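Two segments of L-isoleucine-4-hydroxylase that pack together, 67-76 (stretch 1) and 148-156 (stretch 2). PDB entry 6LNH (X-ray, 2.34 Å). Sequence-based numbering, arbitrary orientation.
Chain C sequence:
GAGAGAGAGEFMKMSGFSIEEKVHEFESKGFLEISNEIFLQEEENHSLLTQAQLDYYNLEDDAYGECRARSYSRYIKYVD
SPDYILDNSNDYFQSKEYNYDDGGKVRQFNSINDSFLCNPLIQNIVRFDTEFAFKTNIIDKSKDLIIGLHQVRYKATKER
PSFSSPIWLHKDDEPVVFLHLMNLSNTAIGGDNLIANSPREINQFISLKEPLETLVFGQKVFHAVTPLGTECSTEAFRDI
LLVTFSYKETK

Stretch 1 67-76: CRARSYSRYI
Stretch 2 (148-156) GLHQVRYKA

Two neighbouring strands of one sheet, far apart in sequence, run antiparallel here: their axes come within 4.6 Å, their directions differ by 168°, and together they bury 774 Å². From Ala69 to Ile76 and throughout 148-156 the backbone stays extended, with phi mostly between -90° and -160° and psi between 110° and 165°; Arg68 is fuller still at -166/-180. The register pairs Gly148 with Arg74, and each step forward along 148-156 is a step back along the partner. Hydrogen-bonded pairs alternate with non-hydrogen-bonded ones, and side chains alternate between two faces in the same rhythm.

Gly148 (phi/psi -92/142) opens the ladder in a non-hydrogen-bonded pair, its CA 4.2 Å from the CA of Arg74. Glycine suits the place because an ideal CB here would lie a tight 3.4 Å from Tyr72 CE1; without one, the tyrosine ring can lean over the backbone, CE1 lying 4.0 Å from Gly148 CA. Arg74 (chi1 p, then t, t) leads its end away from this strand, and its NH1 makes a weak 3.3 Å hydrogen bond to Tyr72 OH.

Leu149 forms the first hydrogen-bonded pair, with Ser73: Leu149 N donates to Ser73 O at 2.7 Å, and Ser73 N to Leu149 O at 3.1 Å. Its side chain (m, p) is buried on the face shared with Ser73, where Leu149 CD1 meets the edge of the Tyr75 ring (chi1 m), 4.0 Å from Tyr75 CD2.

His150 turns to the other face, alongside its cross-strand partner Tyr72. With His150 at chi1 -66°, chi2 -90° and Tyr72 at chi1 170°, chi2 60°, the rings form an offset stack, centroids 4.5 Å apart and planes at 17°; Tyr72 CD1 sits over the imidazole face, 3.2 Å from His150 CE1. Flat rings let this cross-strand pair pack closely. Arg70 (p, t, m) reaches along the same face, bringing NH2 to 2.4 Å from His150 ND1, at the edge of the guanidinium.

Gln151 repeats the hydrogen-bonded pattern with Ser71: Gln151 N to Ser71 O and Ser71 N to Gln151 O are both 2.9 Å. Gln151 O also receives a CA-H contact from Arg70 CA at 3.0 Å. The small Ser71 (m) shares a face with the extended glutamine (t, t), whose OE1 lies 4.0 Å from Ser71 CB.

Val152 (t) supplies apolar surface to two arginines. Its CG2 lies over one face of the Arg70 guanidinium, while CG1 is 4.0 Å from Arg68 CG.

Arg153 pairs with Ala69: Ala69 N donates to Arg153 O at 3.1 Å, nearly straight at 179°, and Arg153 N to Ala69 O at 2.9 Å. The buried arginine (t, t) leads its end away and is hydrogen-bonded elsewhere in the structure.

Tyr154 (m, chi2 88°) places CE2 3.9 Å from Arg68 NE, a nitrogen buried without a partner. Lys155 (m, t) then runs its long chain alongside the start of the other strand, with CE 4.0 Å from Arg68 C and NZ 3.8 Å from the compact Ala69 CB. Ala156 ends the segment beyond contact.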

# COMPACT_ATOMS: atom_id res chain seq x y z
N CYS C 67 4.54 -14.77 -20.80
CA CYS C 67 4.78 -13.92 -19.59
C CYS C 67 3.83 -14.35 -18.47
O CYS C 67 3.77 -13.64 -17.45
CB CYS C 67 4.61 -12.44 -19.91
SG CYS C 67 5.13 -11.93 -21.58
N ARG C 68 3.13 -15.48 -18.64
CA ARG C 68 2.15 -15.94 -17.61
C ARG C 68 1.73 -17.40 -17.85
O ARG C 68 2.22 -18.00 -18.82
CB ARG C 68 0.89 -15.07 -17.69
CG ARG C 68 0.00 -15.40 -18.88
CD ARG C 68 0.12 -14.37 -19.98
NE ARG C 68 -1.15 -14.11 -20.65
CZ ARG C 68 -1.35 -14.21 -21.96
NH1 ARG C 68 -0.35 -14.57 -22.75
NH2 ARG C 68 -2.54 -13.95 -22.47
N ALA C 69 0.85 -17.92 -17.00
CA ALA C 69 0.32 -19.30 -17.08
C ALA C 69 -1.21 -19.23 -17.17
O ALA C 69 -1.78 -18.31 -16.59
CB ALA C 69 0.76 -20.10 -15.88
N ARG C 70 -1.84 -20.19 -17.87
CA ARG C 70 -3.32 -20.12 -18.02
C ARG C 70 -3.92 -21.49 -18.37
O ARG C 70 -3.18 -22.38 -18.80
CB ARG C 70 -3.68 -19.12 -19.11
CG ARG C 70 -3.26 -19.55 -20.51
CD ARG C 70 -3.60 -18.52 -21.57
NE ARG C 70 -5.03 -18.28 -21.67
CZ ARG C 70 -5.57 -17.08 -21.87
NH1 ARG C 70 -4.79 -16.02 -22.00
NH2 ARG C 70 -6.88 -16.95 -21.94
N SER C 71 -5.24 -21.60 -18.18
CA SER C 71 -6.05 -22.76 -18.48
C SER C 71 -7.36 -22.27 -19.08
O SER C 71 -7.80 -21.16 -18.78
CB SER C 71 -6.33 -23.62 -17.24
OG SER C 71 -5.19 -24.35 -16.85
N TYR C 72 -7.96 -23.08 -19.94
CA TYR C 72 -9.15 -22.65 -20.65
C TYR C 72 -10.15 -23.80 -20.74
O TYR C 72 -9.77 -24.94 -21.01
CB TYR C 72 -8.78 -22.13 -22.04
CG TYR C 72 -9.92 -21.86 -23.00
CD1 TYR C 72 -10.91 -20.94 -22.69
CD2 TYR C 72 -9.99 -22.51 -24.23
CE1 TYR C 72 -11.94 -20.67 -23.57
CE2 TYR C 72 -11.02 -22.25 -25.12
CZ TYR C 72 -11.99 -21.33 -24.78
OH TYR C 72 -13.02 -21.08 -25.66
N SER C 73 -11.42 -23.47 -20.52
CA SER C 73 -12.52 -24.39 -20.75
C SER C 73 -13.73 -23.56 -21.12
O SER C 73 -13.81 -22.37 -20.80
CB SER C 73 -12.82 -25.26 -19.52
OG SER C 73 -11.76 -26.18 -19.27
N ARG C 74 -14.68 -24.18 -21.81
CA ARG C 74 -15.84 -23.46 -22.31
C ARG C 74 -17.09 -24.33 -22.24
O ARG C 74 -17.01 -25.56 -22.29
CB ARG C 74 -15.62 -22.98 -23.75
CG ARG C 74 -15.20 -24.07 -24.72
CD ARG C 74 -15.26 -23.57 -26.15
NE ARG C 74 -14.94 -24.61 -27.12
CZ ARG C 74 -13.82 -24.64 -27.83
NH1 ARG C 74 -12.91 -23.68 -27.69
NH2 ARG C 74 -13.60 -25.63 -28.69
N TYR C 75 -18.23 -23.67 -22.12
CA TYR C 75 -19.53 -24.31 -22.19
C TYR C 75 -20.21 -23.92 -23.50
O TYR C 75 -19.95 -22.85 -24.05
CB TYR C 75 -20.42 -23.91 -21.01
CG TYR C 75 -19.92 -24.38 -19.67
CD1 TYR C 75 -20.19 -25.67 -19.21
CD2 TYR C 75 -19.17 -23.54 -18.85
CE1 TYR C 75 -19.74 -26.10 -17.98
CE2 TYR C 75 -18.71 -23.97 -17.61
CZ TYR C 75 -19.00 -25.25 -17.19
OH TYR C 75 -18.54 -25.68 -15.96
N ILE C 76 -21.09 -24.79 -23.99
CA ILE C 76 -21.90 -24.52 -25.17
C ILE C 76 -23.35 -24.42 -24.74
O ILE C 76 -23.86 -25.30 -24.03
CB ILE C 76 -21.72 -25.61 -26.24
CG1 ILE C 76 -20.25 -25.81 -26.57
CG2 ILE C 76 -22.51 -25.26 -27.49
CD1 ILE C 76 -19.97 -27.09 -27.35
N GLY C 148 -16.86 -18.89 -22.46
CA GLY C 148 -15.47 -19.24 -22.21
C GLY C 148 -15.01 -18.85 -20.81
O GLY C 148 -15.38 -17.81 -20.28
N LEU C 149 -14.19 -19.72 -20.22
CA LEU C 149 -13.63 -19.51 -18.89
C LEU C 149 -12.11 -19.55 -19.01
O LEU C 149 -11.54 -20.57 -19.42
CB LEU C 149 -14.12 -20.57 -17.90
CG LEU C 149 -15.46 -20.30 -17.21
CD1 LEU C 149 -16.62 -20.56 -18.16
CD2 LEU C 149 -15.59 -21.14 -15.96
N HIS C 150 -11.46 -18.45 -18.64
CA HIS C 150 -10.01 -18.35 -18.70
C HIS C 150 -9.46 -18.16 -17.29
O HIS C 150 -9.74 -17.15 -16.64
CB HIS C 150 -9.57 -17.20 -19.59
CG HIS C 150 -9.90 -17.39 -21.04
ND1 HIS C 150 -9.05 -18.00 -21.93
CD2 HIS C 150 -11.00 -17.05 -21.75
CE1 HIS C 150 -9.60 -18.02 -23.13
NE2 HIS C 150 -10.79 -17.45 -23.05
N GLN C 151 -8.69 -19.14 -16.83
CA GLN C 151 -8.01 -19.10 -15.55
C GLN C 151 -6.57 -18.67 -15.83
O GLN C 151 -5.79 -19.44 -16.40
CB GLN C 151 -8.07 -20.47 -14.89
CG GLN C 151 -7.84 -20.53 -13.40
CD GLN C 151 -7.93 -21.96 -12.89
OE1 GLN C 151 -8.04 -22.90 -13.67
NE2 GLN C 151 -7.87 -22.13 -11.57
N VAL C 152 -6.21 -17.46 -15.42
CA VAL C 152 -4.91 -16.88 -15.75
C VAL C 152 -4.21 -16.44 -14.47
O VAL C 152 -4.80 -15.77 -13.63
CB VAL C 152 -5.04 -15.68 -16.71
CG1 VAL C 152 -3.66 -15.23 -17.18
CG2 VAL C 152 -5.91 -16.04 -17.90
N ARG C 153 -2.95 -16.83 -14.34
CA ARG C 153 -2.07 -16.33 -13.29
C ARG C 153 -0.94 -15.56 -13.97
O ARG C 153 -0.12 -16.15 -14.68
CB ARG C 153 -1.52 -17.48 -12.45
CG ARG C 153 -0.42 -17.10 -11.49
CD ARG C 153 -0.26 -18.23 -10.50
NE ARG C 153 -0.99 -17.98 -9.26
CZ ARG C 153 -0.52 -18.27 -8.05
NH1 ARG C 153 0.67 -18.84 -7.92
NH2 ARG C 153 -1.24 -18.01 -6.97
N TYR C 154 -0.89 -14.25 -13.76
CA TYR C 154 0.24 -13.47 -14.24
C TYR C 154 1.36 -13.56 -13.22
O TYR C 154 1.14 -13.45 -12.01
CB TYR C 154 -0.17 -12.01 -14.46
CG TYR C 154 -1.22 -11.85 -15.54
CD1 TYR C 154 -2.57 -11.93 -15.24
CD2 TYR C 154 -0.85 -11.65 -16.87
CE1 TYR C 154 -3.53 -11.80 -16.22
CE2 TYR C 154 -1.81 -11.52 -17.86
CZ TYR C 154 -3.14 -11.59 -17.53
OH TYR C 154 -4.09 -11.46 -18.51
N LYS C 155 2.58 -13.74 -13.71
CA LYS C 155 3.74 -13.90 -12.84
C LYS C 155 4.76 -12.83 -13.19
O LYS C 155 5.18 -12.72 -14.35
CB LYS C 155 4.34 -15.30 -12.98
CG LYS C 155 3.30 -16.42 -12.85
CD LYS C 155 3.91 -17.79 -13.06
CE LYS C 155 3.82 -18.22 -14.51
NZ LYS C 155 4.33 -19.61 -14.71
N ALA C 156 5.16 -12.07 -12.19
CA ALA C 156 6.10 -10.98 -12.37
C ALA C 156 7.26 -11.16 -11.41
O ALA C 156 7.10 -11.63 -10.28
CB ALA C 156 5.45 -9.62 -12.15